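Side-chain contacts in pectate lyase (Paenibacillus sp. 0602, PDB 5GT5), which cleaves polygalacturonate by beta-elimination, and probably partly methylated pectin as well, with calcium as the likely cofactor: residues Ala5-Thr10 with Ile164-Phe169; Tyr34-Leu39 with Ser72-His77; Val51-Asn56 with Trp436-Trp441; Leu265-Tyr270 with Ala421-Ser426. The protein carries 1 engineered substitution. All coordinates share one frame; numbering follows the deposited sequence.

In the fold
Contacts 1, 3 and 4 bring peripheral chain against the coils of this family's right-handed parallel beta-helix, while contact 2 packs the N-terminal helix against a marginal added strand. Contacts 1 and 4, with centres 10 Å apart, are joined by Tyr7 OH and Arg422 NH2 at 2.9 Å, and Trp190 stacks on both His166 and His267. Contact 3 meets contact 1 where His166 CB lies 3.6 Å from Trp441 CZ3. Contact 2, at the N-terminal end, touches contact 3 through Tyr34 O and Asn56 ND2, 3.0 Å apart, but its centre is 31 Å from that of contact 4. None lies at the likely calcium ligands Asp152, Asp174 and Asp178 or the probable catalytic Arg276.

Contact 1: residues Ala5-Thr10 with Ile164-Phe169; sequences ADYNLT and IDHCVF. Engineered in segment 164-169: Val168 (natural residue Gly).
His166 takes a left-handed backbone conformation (phi 54°, psi 42°), unusual for a residue with a side chain, and from that bend it turns the edge of its imidazole toward the face of Tyr7. The rings form an offset edge-to-face pair, with planes at 72° and centroids 5.1 Å apart. His166 CE1 makes the closest approach, 3.5 Å from Tyr7 CD1, and the neighbouring NE2 sits nearer CE1 of the phenol. Each side chain has its CG anti to its own carbonyl carbon, and the two meet at about a right angle. The bend belongs to the parallel beta-helix: it links strands 160-165 and 168-169, and Trp190 of the next coil stacks on His166. Tyr7, in a short 3-10 segment near the N-terminus, packs against the outside of the coils. The imidazole is fixed by ND1, which donates to Asp165 OD1 at 2.7 Å almost within the ring plane; Arg128 also holds that carboxylate. Two waters bridge the segments. One molecule donates to Tyr7 O and to Asp165 OD2, while another joins His166 NE2, 2.7 Å away, weakly to Tyr7 OH, whose stronger partner is Arg422. With an alanine here instead of His166, the Tyr7 face would probably lose its edge partner and Asp165 OD1 this donor.

Contact 2: residues Tyr34-Leu39 with Ser72-His77; sequences YNATDL and SPFAKH
Apolar contact comes first: the far end of the Phe74 ring reaches the opening turn of helix 36-43, where Ala36 CB and Leu39 CD2 each lie 4.0 Å from Phe74 CZ. The CB of Phe74 points toward the helix, and CG, anti to the carbonyl carbon (chi1 -77°), continues the ring that way. The leucine side chain crosses it at about a right angle, offering a single methyl group. One polar atom joins in, with Ala36 O 3.7 Å from Phe74 CE1, an oblique approach without a hydrogen bond. Ile65 and Ile94 also pack on the phenyl ring, which is buried. Helix 36-43 is the short helix that closes the N-terminal end of the parallel beta-helix, as in other family 1 polysaccharide lyases. Strand 74-76 is an added antiparallel strand at the margin of one beta-helix face, beside strand 92-97, and it follows a cis peptide bond at Pro73, whose ring packs on Ala40 and Leu43 of the same helix. Hydrogen bonds hold the helix start in shape. Asn35 occupies the N-cap position and its OD1 accepts from Asp38 N at 3.0 Å, nearly straight at 172°. Asp38 in turn reaches back past the cap: its OD2 takes Tyr34 N at 2.9 Å with its anti lone pair.

Contact 3: residues Val51-Asn56 with Trp436-Trp441; sequences VVEIMN and WSKDNW
The flat carboxylate of Glu53 receives Lys438 NZ through the syn lone pair of OE1, a salt bridge of 2.9 Å, with a weak second bond from the same ammonium to OE2 at 3.3 Å. Within 436-441 two indoles pack closely on their neighbours. Trp436 carries Asn440 CB over the centre of one face, 3.3 Å above its plane, and has Trp441 CD2 at its edge; Trp441 in turn takes Trp436 NE1 on a face, offset toward the rim. Lys438 leaves its backbone with CG between N and the carbonyl carbon (chi1 67°) and then runs fully extended, meeting the Glu53 side chain at about a right angle. Glu53 stands on strand 51-54, in an early coil of the parallel beta-helix, while 436-441 belongs to the C-terminal tail laid along the coils. A water accepts from Lys438 NZ and donates to Glu53 OE2 at 2.7 Å, bridging the pair. Tyr30 OH also bonds to Glu53 OE1, and Glu24 supplies the lysine with a second carboxylate. Were Glu53 an alanine, Lys438 would probably lose one of the carboxylates that hold it, keeping its bond to Glu24, and Tyr30 OH would be deprived of this acceptor.

Contact 4: residues Leu265-Tyr270 with Ala421-Ser426; sequences LHHNVY and ARLTAS
His267, whose ring edge meets Leu423, is tied through ND1 to His266 ND1 at 2.8 Å, in a nearly straight bond (172°) that either ring could donate. NE2, the other ring nitrogen, is hydrogen-bonded to Asp414, so the imidazole is held from two directions. Leu423 CD2 settles 3.8 Å from His267 CD2, near the ring plane, and equally close to CB. The other branch of the leucine, CD1, comes 3.7 Å from Asn268 O. His267 and Asn268 make the bend between two strand portions of the parallel beta-helix, 265-266 and 269-270, and the last turn of helix 419-423 lies against its outer surface; Trp190 stacks on His267 and also touches Leu423. Val269 completes the seat: its CG2, placed beside the backbone N by a chi1 of 176°, packs 3.6 Å from Leu423 CB as the two side chains slide past each other in opposite directions. The CB of Asn268 points away from 421-426; its OD1 accepts from Ser191 N, while ND2 donates to Tyr270 OH and to Ile188 O.

Contact 1: residues Ala5-Thr10 with Ile164-Phe169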
loop_
_atom_site.group_PDB
_atom_site.type_symbol
_atom_site.label_atom_id
_atom_site.label_comp_id
_atom_site.label_asym_id
_atom_site.label_seq_id
_atom_site.Cartn_x
_atom_site.Cartn_y
_atom_site.Cartn_z
ATOM N N ALA A 5 -6.965 -24.523 1.229
ATOM C CA ALA A 5 -7.374 -23.230 0.720
ATOM C C ALA A 5 -8.170 -22.437 1.775
ATOM O O ALA A 5 -8.284 -21.270 1.644
ATOM C CB ALA A 5 -8.175 -23.364 -0.518
ATOM N N ASP A 6 -8.686 -23.135 2.782
ATOM C CA ASP A 6 -9.332 -22.486 3.918
ATOM C C ASP A 6 -8.356 -21.524 4.597
ATOM O O ASP A 6 -8.730 -20.609 5.280
ATOM C CB ASP A 6 -9.827 -23.501 4.945
ATOM C CG ASP A 6 -10.871 -24.398 4.404
ATOM O OD1 ASP A 6 -11.452 -24.022 3.439
ATOM O OD2 ASP A 6 -11.025 -25.436 4.974
ATOM N N TYR A 7 -7.085 -21.804 4.384
ATOM C CA TYR A 7 -6.006 -21.028 4.985
ATOM C C TYR A 7 -5.436 -19.896 4.132
ATOM O O TYR A 7 -4.516 -19.213 4.560
ATOM C CB TYR A 7 -4.867 -21.960 5.428
ATOM C CG TYR A 7 -5.340 -22.992 6.398
ATOM C CD1 TYR A 7 -6.135 -22.653 7.451
ATOM C CD2 TYR A 7 -5.007 -24.317 6.243
ATOM C CE1 TYR A 7 -6.589 -23.600 8.329
ATOM C CE2 TYR A 7 -5.413 -25.263 7.135
ATOM C CZ TYR A 7 -6.207 -24.919 8.180
ATOM O OH TYR A 7 -6.629 -25.828 9.080
ATOM N N ASN A 8 -6.021 -19.680 2.974
ATOM C CA ASN A 8 -5.581 -18.586 2.109
ATOM C C ASN A 8 -5.629 -17.230 2.793
ATOM O O ASN A 8 -6.531 -16.959 3.591
ATOM C CB ASN A 8 -6.451 -18.459 0.850
ATOM C CG ASN A 8 -6.200 -19.546 -0.155
ATOM O OD1 ASN A 8 -5.378 -20.441 0.058
ATOM N ND2 ASN A 8 -6.994 -19.531 -1.216
ATOM N N LEU A 9 -4.682 -16.376 2.431
ATOM C CA LEU A 9 -4.766 -14.957 2.759
ATOM C C LEU A 9 -5.990 -14.349 2.076
ATOM O O LEU A 9 -6.180 -14.517 0.866
ATOM C CB LEU A 9 -3.493 -14.252 2.289
ATOM C CG LEU A 9 -3.524 -12.721 2.269
ATOM C CD1 LEU A 9 -3.721 -12.142 3.682
ATOM C CD2 LEU A 9 -2.201 -12.236 1.703
ATOM N N THR A 10 -6.836 -13.683 2.859
ATOM C CA THR A 10 -7.976 -12.932 2.321
ATOM C C THR A 10 -8.017 -11.547 2.953
ATOM O O THR A 10 -7.243 -11.226 3.864
ATOM C CB THR A 10 -9.300 -13.620 2.640
ATOM O OG1 THR A 10 -9.516 -13.533 4.056
ATOM C CG2 THR A 10 -9.277 -15.089 2.257
ATOM N N ILE A 164 -1.419 -11.152 10.057
ATOM C CA ILE A 164 -1.126 -11.885 11.277
ATOM C C ILE A 164 -2.022 -13.110 11.261
ATOM O O ILE A 164 -3.250 -12.974 11.191
ATOM C CB ILE A 164 -1.407 -11.029 12.501
ATOM C CG1 ILE A 164 -0.410 -9.857 12.533
ATOM C CG2 ILE A 164 -1.256 -11.875 13.789
ATOM C CD1 ILE A 164 -0.862 -8.661 13.377
ATOM N N ASP A 165 -1.437 -14.314 11.305
ATOM C CA ASP A 165 -2.243 -15.498 11.036
ATOM C C ASP A 165 -1.739 -16.714 11.802
ATOM O O ASP A 165 -0.534 -16.892 11.966
ATOM C CB ASP A 165 -2.273 -15.768 9.513
ATOM C CG ASP A 165 -2.831 -17.122 9.179
ATOM O OD1 ASP A 165 -2.020 -18.086 9.154
ATOM O OD2 ASP A 165 -4.058 -17.264 8.967
ATOM N N HIS A 166 -2.663 -17.527 12.314
ATOM C CA HIS A 166 -2.276 -18.687 13.130
ATOM C C HIS A 166 -1.368 -18.304 14.299
ATOM O O HIS A 166 -0.409 -18.998 14.652
ATOM C CB HIS A 166 -1.645 -19.789 12.263
ATOM C CG HIS A 166 -2.651 -20.614 11.519
ATOM N ND1 HIS A 166 -3.018 -20.348 10.217
ATOM C CD2 HIS A 166 -3.370 -21.689 11.919
ATOM C CE1 HIS A 166 -3.920 -21.246 9.835
ATOM N NE2 HIS A 166 -4.173 -22.047 10.853
ATOM N N CYS A 167 -1.714 -17.204 14.944
ATOM C CA CYS A 167 -1.034 -16.804 16.166
ATOM C C CYS A 167 -1.949 -16.967 17.362
ATOM O O CYS A 167 -3.171 -17.088 17.213
ATOM C CB CYS A 167 -0.550 -15.348 16.080
ATOM S SG CYS A 167 0.807 -15.113 14.889
ATOM N N VAL A 168 -1.342 -17.005 18.541
ATOM C CA VAL A 168 -2.058 -17.089 19.814
ATOM C C VAL A 168 -1.586 -15.983 20.737
ATOM O O VAL A 168 -0.376 -15.748 20.845
ATOM C CB VAL A 168 -1.815 -18.437 20.459
ATOM C CG1 VAL A 168 -2.442 -18.514 21.874
ATOM C CG2 VAL A 168 -2.443 -19.416 19.613
ATOM N N PHE A 169 -2.542 -15.307 21.381
ATOM C CA PHE A 169 -2.249 -14.197 22.283
ATOM C C PHE A 169 -2.891 -14.482 23.623
ATOM O O PHE A 169 -4.052 -14.885 23.679
ATOM C CB PHE A 169 -2.794 -12.890 21.704
ATOM C CG PHE A 169 -2.229 -12.537 20.360
ATOM C CD1 PHE A 169 -2.756 -13.093 19.195
ATOM C CD2 PHE A 169 -1.146 -11.677 20.267
ATOM C CE1 PHE A 169 -2.249 -12.755 17.957
ATOM C CE2 PHE A 169 -0.617 -11.338 19.026
ATOM C CZ PHE A 169 -1.163 -11.875 17.870
HETATM O O HOH W 1 -3.845 -19.438 7.246
HETATM O O HOH W 2 -5.594 -24.301 11.502
#

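Contact 2: residues Tyr34-Leu39 with Ser72-His77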
loop_
_atom_site.group_PDB
_atom_site.type_symbol
_atom_site.label_atom_id
_atom_site.label_comp_id
_atom_site.label_asym_id
_atom_site.label_seq_id
_atom_site.Cartn_x
_atom_site.Cartn_y
_atom_site.Cartn_z
ATOM N N TYR A 34 17.634 -18.125 17.164
ATOM C CA TYR A 34 17.663 -19.010 18.331
ATOM C C TYR A 34 17.658 -18.250 19.630
ATOM O O TYR A 34 17.374 -18.821 20.686
ATOM C CB TYR A 34 18.910 -19.899 18.281
ATOM C CG TYR A 34 18.980 -20.768 17.050
ATOM C CD1 TYR A 34 19.599 -20.323 15.871
ATOM C CD2 TYR A 34 18.439 -22.047 17.054
ATOM C CE1 TYR A 34 19.654 -21.143 14.726
ATOM C CE2 TYR A 34 18.478 -22.847 15.921
ATOM C CZ TYR A 34 19.086 -22.395 14.770
ATOM O OH TYR A 34 19.134 -23.195 13.652
ATOM N N ASN A 35 17.968 -16.961 19.568
ATOM C CA ASN A 35 18.091 -16.142 20.755
ATOM C C ASN A 35 17.860 -14.687 20.410
ATOM O O ASN A 35 17.638 -14.359 19.236
ATOM C CB ASN A 35 19.458 -16.384 21.412
ATOM C CG ASN A 35 20.608 -16.024 20.508
ATOM O OD1 ASN A 35 20.653 -14.944 19.934
ATOM N ND2 ASN A 35 21.568 -16.945 20.386
ATOM N N ALA A 36 17.881 -13.831 21.421
ATOM C CA ALA A 36 17.553 -12.418 21.240
ATOM C C ALA A 36 18.551 -11.700 20.341
ATOM O O ALA A 36 18.180 -10.798 19.591
ATOM C CB ALA A 36 17.465 -11.713 22.575
ATOM N N THR A 37 19.829 -12.084 20.412
ATOM C CA THR A 37 20.832 -11.427 19.561
ATOM C C THR A 37 20.591 -11.709 18.079
ATOM O O THR A 37 20.649 -10.787 17.265
ATOM C CB THR A 37 22.238 -11.860 19.944
ATOM O OG1 THR A 37 22.444 -11.577 21.334
ATOM C CG2 THR A 37 23.278 -11.091 19.128
ATOM N N ASP A 38 20.291 -12.962 17.748
ATOM C CA ASP A 38 19.898 -13.329 16.388
ATOM C C ASP A 38 18.716 -12.494 15.945
ATOM O O ASP A 38 18.697 -11.998 14.825
ATOM C CB ASP A 38 19.484 -14.798 16.277
ATOM C CG ASP A 38 20.604 -15.771 16.593
ATOM O OD1 ASP A 38 21.819 -15.430 16.479
ATOM O OD2 ASP A 38 20.232 -16.909 16.945
ATOM N N LEU A 39 17.729 -12.302 16.820
ATOM C CA LEU A 39 16.556 -11.534 16.428
ATOM C C LEU A 39 16.925 -10.066 16.192
ATOM O O LEU A 39 16.456 -9.435 15.228
ATOM C CB LEU A 39 15.488 -11.625 17.509
ATOM C CG LEU A 39 14.112 -11.059 17.109
ATOM C CD1 LEU A 39 13.533 -11.818 15.932
ATOM C CD2 LEU A 39 13.137 -11.141 18.302
ATOM N N SER A 72 19.013 -1.147 19.295
ATOM C CA SER A 72 17.991 -1.159 18.241
ATOM C C SER A 72 18.191 -2.380 17.369
ATOM O O SER A 72 19.322 -2.681 16.952
ATOM C CB SER A 72 18.026 0.105 17.382
ATOM O OG SER A 72 17.924 1.253 18.193
ATOM N N PRO A 73 17.111 -3.115 17.073
ATOM C CA PRO A 73 15.688 -2.754 17.255
ATOM C C PRO A 73 15.084 -3.019 18.629
ATOM O O PRO A 73 13.875 -2.829 18.753
ATOM C CB PRO A 73 14.991 -3.667 16.248
ATOM C CG PRO A 73 15.840 -4.929 16.276
ATOM C CD PRO A 73 17.276 -4.418 16.403
ATOM N N PHE A 74 15.855 -3.485 19.609
ATOM C CA PHE A 74 15.365 -3.623 20.992
ATOM C C PHE A 74 15.564 -2.350 21.785
ATOM O O PHE A 74 16.595 -1.680 21.653
ATOM C CB PHE A 74 16.154 -4.695 21.743
ATOM C CG PHE A 74 15.775 -6.120 21.417
ATOM C CD1 PHE A 74 16.092 -6.683 20.173
ATOM C CD2 PHE A 74 15.195 -6.938 22.392
ATOM C CE1 PHE A 74 15.779 -8.016 19.886
ATOM C CE2 PHE A 74 14.874 -8.280 22.118
ATOM C CZ PHE A 74 15.181 -8.832 20.880
ATOM N N ALA A 75 14.598 -2.041 22.649
ATOM C CA ALA A 75 14.752 -0.976 23.627
ATOM C C ALA A 75 14.084 -1.423 24.908
ATOM O O ALA A 75 13.217 -2.299 24.884
ATOM C CB ALA A 75 14.110 0.287 23.143
ATOM N N LYS A 76 14.471 -0.816 26.015
ATOM C CA LYS A 76 13.788 -1.087 27.280
ATOM C C LYS A 76 12.379 -0.489 27.223
ATOM O O LYS A 76 12.199 0.668 26.827
ATOM C CB LYS A 76 14.556 -0.468 28.456
ATOM C CG LYS A 76 14.008 -0.899 29.806
ATOM C CD LYS A 76 14.705 -0.186 30.970
ATOM C CE LYS A 76 14.244 1.275 31.059
ATOM N NZ LYS A 76 12.786 1.479 31.404
ATOM N N HIS A 77 11.379 -1.294 27.585
ATOM C CA HIS A 77 10.007 -0.788 27.682
ATOM C C HIS A 77 9.772 -0.141 29.052
ATOM O O HIS A 77 10.676 -0.126 29.898
ATOM C CB HIS A 77 9.029 -1.956 27.495
ATOM C CG HIS A 77 7.762 -1.582 26.780
ATOM N ND1 HIS A 77 7.091 -0.388 26.991
ATOM C CD2 HIS A 77 7.050 -2.248 25.842
ATOM C CE1 HIS A 77 6.027 -0.347 26.218
ATOM N NE2 HIS A 77 5.980 -1.460 25.506
#

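Contact 3: residues Val51-Asn56 with Trp436-Trp441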
loop_
_atom_site.group_PDB
_atom_site.type_symbol
_atom_site.label_atom_id
_atom_site.label_comp_id
_atom_site.label_asym_id
_atom_site.label_seq_id
_atom_site.Cartn_x
_atom_site.Cartn_y
_atom_site.Cartn_z
ATOM N N VAL A 51 12.982 -13.372 5.461
ATOM C CA VAL A 51 12.299 -14.361 6.293
ATOM C C VAL A 51 13.063 -14.509 7.576
ATOM O O VAL A 51 14.293 -14.700 7.561
ATOM C CB VAL A 51 12.177 -15.720 5.587
ATOM C CG1 VAL A 51 11.597 -16.765 6.529
ATOM C CG2 VAL A 51 11.351 -15.601 4.301
ATOM N N VAL A 52 12.336 -14.421 8.688
ATOM C CA VAL A 52 12.852 -14.724 10.013
ATOM C C VAL A 52 12.135 -15.981 10.533
ATOM O O VAL A 52 10.898 -15.956 10.724
ATOM C CB VAL A 52 12.642 -13.531 10.989
ATOM C CG1 VAL A 52 13.075 -13.949 12.406
ATOM C CG2 VAL A 52 13.422 -12.289 10.508
ATOM N N GLU A 53 12.877 -17.089 10.722
ATOM C CA GLU A 53 12.334 -18.291 11.331
ATOM C C GLU A 53 12.755 -18.334 12.789
ATOM O O GLU A 53 13.935 -18.502 13.106
ATOM C CB GLU A 53 12.786 -19.571 10.627
ATOM C CG GLU A 53 12.018 -20.793 11.206
ATOM C CD GLU A 53 12.433 -22.120 10.632
ATOM O OE1 GLU A 53 13.152 -22.159 9.619
ATOM O OE2 GLU A 53 12.010 -23.141 11.211
ATOM N N ILE A 54 11.783 -18.160 13.680
ATOM C CA ILE A 54 11.998 -18.306 15.116
ATOM C C ILE A 54 12.078 -19.809 15.401
ATOM O O ILE A 54 11.177 -20.554 15.040
ATOM C CB ILE A 54 10.806 -17.705 15.885
ATOM C CG1 ILE A 54 10.572 -16.258 15.434
ATOM C CG2 ILE A 54 10.981 -17.831 17.408
ATOM C CD1 ILE A 54 11.726 -15.372 15.736
ATOM N N MET A 55 13.165 -20.262 16.014
ATOM C CA MET A 55 13.443 -21.693 16.108
ATOM C C MET A 55 12.973 -22.315 17.419
ATOM O O MET A 55 12.831 -23.543 17.512
ATOM C CB MET A 55 14.964 -21.933 15.958
ATOM C CG MET A 55 15.566 -21.370 14.650
ATOM S SD MET A 55 14.756 -22.010 13.197
ATOM C CE MET A 55 15.331 -23.727 13.257
ATOM N N ASN A 56 12.775 -21.480 18.425
ATOM C CA ASN A 56 12.407 -21.952 19.762
ATOM C C ASN A 56 11.756 -20.805 20.516
ATOM O O ASN A 56 11.757 -19.671 20.026
ATOM C CB ASN A 56 13.646 -22.483 20.508
ATOM C CG ASN A 56 14.871 -21.570 20.362
ATOM O OD1 ASN A 56 15.806 -21.916 19.648
ATOM N ND2 ASN A 56 14.873 -20.412 21.028
ATOM N N TRP A 436 2.288 -28.786 9.073
ATOM C CA TRP A 436 2.584 -29.056 7.676
ATOM C C TRP A 436 4.029 -28.653 7.479
ATOM O O TRP A 436 4.644 -28.072 8.383
ATOM C CB TRP A 436 1.648 -28.296 6.723
ATOM C CG TRP A 436 1.472 -26.796 6.973
ATOM C CD1 TRP A 436 2.234 -25.991 7.775
ATOM C CD2 TRP A 436 0.469 -25.954 6.395
ATOM N NE1 TRP A 436 1.775 -24.701 7.714
ATOM C CE2 TRP A 436 0.682 -24.649 6.878
ATOM C CE3 TRP A 436 -0.588 -26.173 5.500
ATOM C CZ2 TRP A 436 -0.128 -23.576 6.514
ATOM C CZ3 TRP A 436 -1.378 -25.117 5.128
ATOM C CH2 TRP A 436 -1.158 -23.833 5.635
ATOM N N SER A 437 4.586 -28.961 6.317
ATOM C CA SER A 437 5.988 -28.634 6.088
ATOM C C SER A 437 6.167 -27.125 6.202
ATOM O O SER A 437 5.283 -26.353 5.802
ATOM C CB SER A 437 6.500 -29.177 4.739
ATOM O OG SER A 437 5.735 -28.700 3.659
ATOM N N LYS A 438 7.286 -26.699 6.785
ATOM C CA LYS A 438 7.377 -25.304 7.226
ATOM C C LYS A 438 7.357 -24.295 6.082
ATOM O O LYS A 438 7.032 -23.120 6.306
ATOM C CB LYS A 438 8.567 -25.082 8.165
ATOM C CG LYS A 438 9.921 -25.237 7.502
ATOM C CD LYS A 438 11.015 -25.025 8.509
ATOM C CE LYS A 438 12.393 -25.158 7.870
ATOM N NZ LYS A 438 13.464 -24.993 8.908
ATOM N N ASP A 439 7.653 -24.732 4.856
ATOM C CA ASP A 439 7.574 -23.825 3.703
ATOM C C ASP A 439 6.141 -23.289 3.519
ATOM O O ASP A 439 5.936 -22.232 2.920
ATOM C CB ASP A 439 8.055 -24.517 2.429
ATOM C CG ASP A 439 7.201 -25.701 2.079
ATOM O OD1 ASP A 439 7.143 -26.626 2.912
ATOM O OD2 ASP A 439 6.592 -25.710 0.987
ATOM N N ASN A 440 5.148 -24.009 4.045
ATOM C CA ASN A 440 3.788 -23.557 3.902
ATOM C C ASN A 440 3.491 -22.273 4.647
ATOM O O ASN A 440 2.530 -21.576 4.302
ATOM C CB ASN A 440 2.842 -24.648 4.352
ATOM C CG ASN A 440 2.777 -25.772 3.361
ATOM O OD1 ASN A 440 2.219 -25.603 2.274
ATOM N ND2 ASN A 440 3.333 -26.937 3.732
ATOM N N TRP A 441 4.297 -21.981 5.660
ATOM C CA TRP A 441 4.139 -20.742 6.415
ATOM C C TRP A 441 4.538 -19.505 5.615
ATOM O O TRP A 441 4.128 -18.387 5.952
ATOM C CB TRP A 441 4.894 -20.795 7.753
ATOM C CG TRP A 441 4.273 -21.750 8.718
ATOM C CD1 TRP A 441 4.842 -22.884 9.227
ATOM C CD2 TRP A 441 2.940 -21.693 9.265
ATOM N NE1 TRP A 441 3.964 -23.529 10.051
ATOM C CE2 TRP A 441 2.791 -22.821 10.104
ATOM C CE3 TRP A 441 1.861 -20.792 9.135
ATOM C CZ2 TRP A 441 1.618 -23.084 10.814
ATOM C CZ3 TRP A 441 0.685 -21.055 9.838
ATOM C CH2 TRP A 441 0.568 -22.199 10.663
HETATM O O HOH W 3 12.633 -25.726 11.497
#

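Contact 4: residues Leu265-Tyr270 with Ala421-Ser426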
loop_
_atom_site.group_PDB
_atom_site.type_symbol
_atom_site.label_atom_id
_atom_site.label_comp_id
_atom_site.label_asym_id
_atom_site.label_seq_id
_atom_site.Cartn_x
_atom_site.Cartn_y
_atom_site.Cartn_z
ATOM N N LEU A 265 -10.855 -9.258 10.154
ATOM C CA LEU A 265 -10.681 -10.314 11.180
ATOM C C LEU A 265 -11.487 -11.535 10.740
ATOM O O LEU A 265 -12.676 -11.396 10.442
ATOM C CB LEU A 265 -11.246 -9.847 12.532
ATOM C CG LEU A 265 -10.771 -8.475 13.026
ATOM C CD1 LEU A 265 -11.498 -8.099 14.304
ATOM C CD2 LEU A 265 -9.251 -8.465 13.245
ATOM N N HIS A 266 -10.902 -12.725 10.703
ATOM C CA HIS A 266 -11.712 -13.886 10.340
ATOM C C HIS A 266 -11.156 -15.185 10.861
ATOM O O HIS A 266 -9.926 -15.348 10.983
ATOM C CB HIS A 266 -12.025 -13.952 8.828
ATOM C CG HIS A 266 -10.913 -14.446 7.978
ATOM N ND1 HIS A 266 -10.718 -15.792 7.718
ATOM C CD2 HIS A 266 -9.949 -13.789 7.284
ATOM C CE1 HIS A 266 -9.677 -15.935 6.929
ATOM N NE2 HIS A 266 -9.187 -14.730 6.643
ATOM N N HIS A 267 -12.066 -16.112 11.192
ATOM C CA HIS A 267 -11.667 -17.416 11.753
ATOM C C HIS A 267 -10.780 -17.234 12.985
ATOM O O HIS A 267 -9.828 -17.975 13.223
ATOM C CB HIS A 267 -11.029 -18.322 10.666
ATOM C CG HIS A 267 -12.010 -18.736 9.615
ATOM N ND1 HIS A 267 -12.287 -17.965 8.497
ATOM C CD2 HIS A 267 -12.860 -19.799 9.542
ATOM C CE1 HIS A 267 -13.251 -18.527 7.798
ATOM N NE2 HIS A 267 -13.603 -19.659 8.402
ATOM N N ASN A 268 -11.117 -16.219 13.787
ATOM C CA ASN A 268 -10.440 -15.989 15.067
ATOM C C ASN A 268 -11.342 -16.353 16.208
ATOM O O ASN A 268 -12.572 -16.216 16.107
ATOM C CB ASN A 268 -10.049 -14.527 15.277
ATOM C CG ASN A 268 -9.069 -14.024 14.249
ATOM O OD1 ASN A 268 -8.265 -14.793 13.677
ATOM N ND2 ASN A 268 -9.119 -12.709 14.004
ATOM N N VAL A 269 -10.737 -16.804 17.302
ATOM C CA VAL A 269 -11.474 -17.036 18.556
ATOM C C VAL A 269 -11.036 -16.018 19.591
ATOM O O VAL A 269 -9.837 -15.892 19.873
ATOM C CB VAL A 269 -11.230 -18.464 19.105
ATOM C CG1 VAL A 269 -11.919 -18.678 20.471
ATOM C CG2 VAL A 269 -11.693 -19.505 18.106
ATOM N N TYR A 270 -12.002 -15.272 20.131
ATOM C CA TYR A 270 -11.762 -14.294 21.201
ATOM C C TYR A 270 -12.396 -14.863 22.454
ATOM O O TYR A 270 -13.612 -14.737 22.645
ATOM C CB TYR A 270 -12.396 -12.929 20.847
ATOM C CG TYR A 270 -11.741 -12.298 19.624
ATOM C CD1 TYR A 270 -10.588 -11.534 19.752
ATOM C CD2 TYR A 270 -12.282 -12.488 18.355
ATOM C CE1 TYR A 270 -9.943 -11.004 18.631
ATOM C CE2 TYR A 270 -11.680 -11.929 17.224
ATOM C CZ TYR A 270 -10.503 -11.199 17.375
ATOM O OH TYR A 270 -9.909 -10.663 16.258
ATOM N N ALA A 421 -17.010 -25.573 16.513
ATOM C CA ALA A 421 -16.349 -26.865 16.350
ATOM C C ALA A 421 -15.116 -26.741 15.458
ATOM O O ALA A 421 -14.056 -27.305 15.765
ATOM C CB ALA A 421 -17.317 -27.889 15.771
ATOM N N ARG A 422 -15.234 -25.991 14.363
ATOM C CA ARG A 422 -14.107 -25.829 13.430
ATOM C C ARG A 422 -12.926 -25.099 14.056
ATOM O O ARG A 422 -11.777 -25.529 13.902
ATOM C CB ARG A 422 -14.555 -25.107 12.153
ATOM C CG ARG A 422 -13.392 -24.844 11.147
ATOM C CD ARG A 422 -12.913 -26.170 10.550
ATOM N NE ARG A 422 -11.742 -26.040 9.678
ATOM C CZ ARG A 422 -10.493 -26.001 10.105
ATOM N NH1 ARG A 422 -10.220 -26.069 11.396
ATOM N NH2 ARG A 422 -9.506 -25.894 9.204
ATOM N N LEU A 423 -13.194 -24.000 14.744
ATOM C CA LEU A 423 -12.106 -23.181 15.256
ATOM C C LEU A 423 -11.450 -23.710 16.512
ATOM O O LEU A 423 -10.312 -23.350 16.790
ATOM C CB LEU A 423 -12.592 -21.755 15.509
ATOM C CG LEU A 423 -13.098 -20.976 14.288
ATOM C CD1 LEU A 423 -13.268 -19.533 14.692
ATOM C CD2 LEU A 423 -12.185 -21.093 13.039
ATOM N N THR A 424 -12.152 -24.563 17.271
ATOM C CA THR A 424 -11.574 -25.122 18.499
ATOM C C THR A 424 -11.040 -26.541 18.289
ATOM O O THR A 424 -10.594 -27.181 19.235
ATOM C CB THR A 424 -12.581 -25.115 19.677
ATOM O OG1 THR A 424 -13.677 -26.000 19.380
ATOM C CG2 THR A 424 -13.102 -23.716 19.931
ATOM N N ALA A 425 -11.076 -27.017 17.046
ATOM C CA ALA A 425 -10.541 -28.352 16.723
ATOM C C ALA A 425 -9.024 -28.408 16.820
ATOM O O ALA A 425 -8.346 -27.378 16.933
ATOM C CB ALA A 425 -10.983 -28.781 15.337
ATOM N N SER A 426 -8.477 -29.619 16.747
ATOM C CA SER A 426 -7.029 -29.788 16.761
ATOM C C SER A 426 -6.356 -29.049 15.604
ATOM O O SER A 426 -5.193 -28.636 15.721
ATOM C CB SER A 426 -6.676 -31.285 16.685
ATOM O OG SER A 426 -7.104 -31.823 15.446
#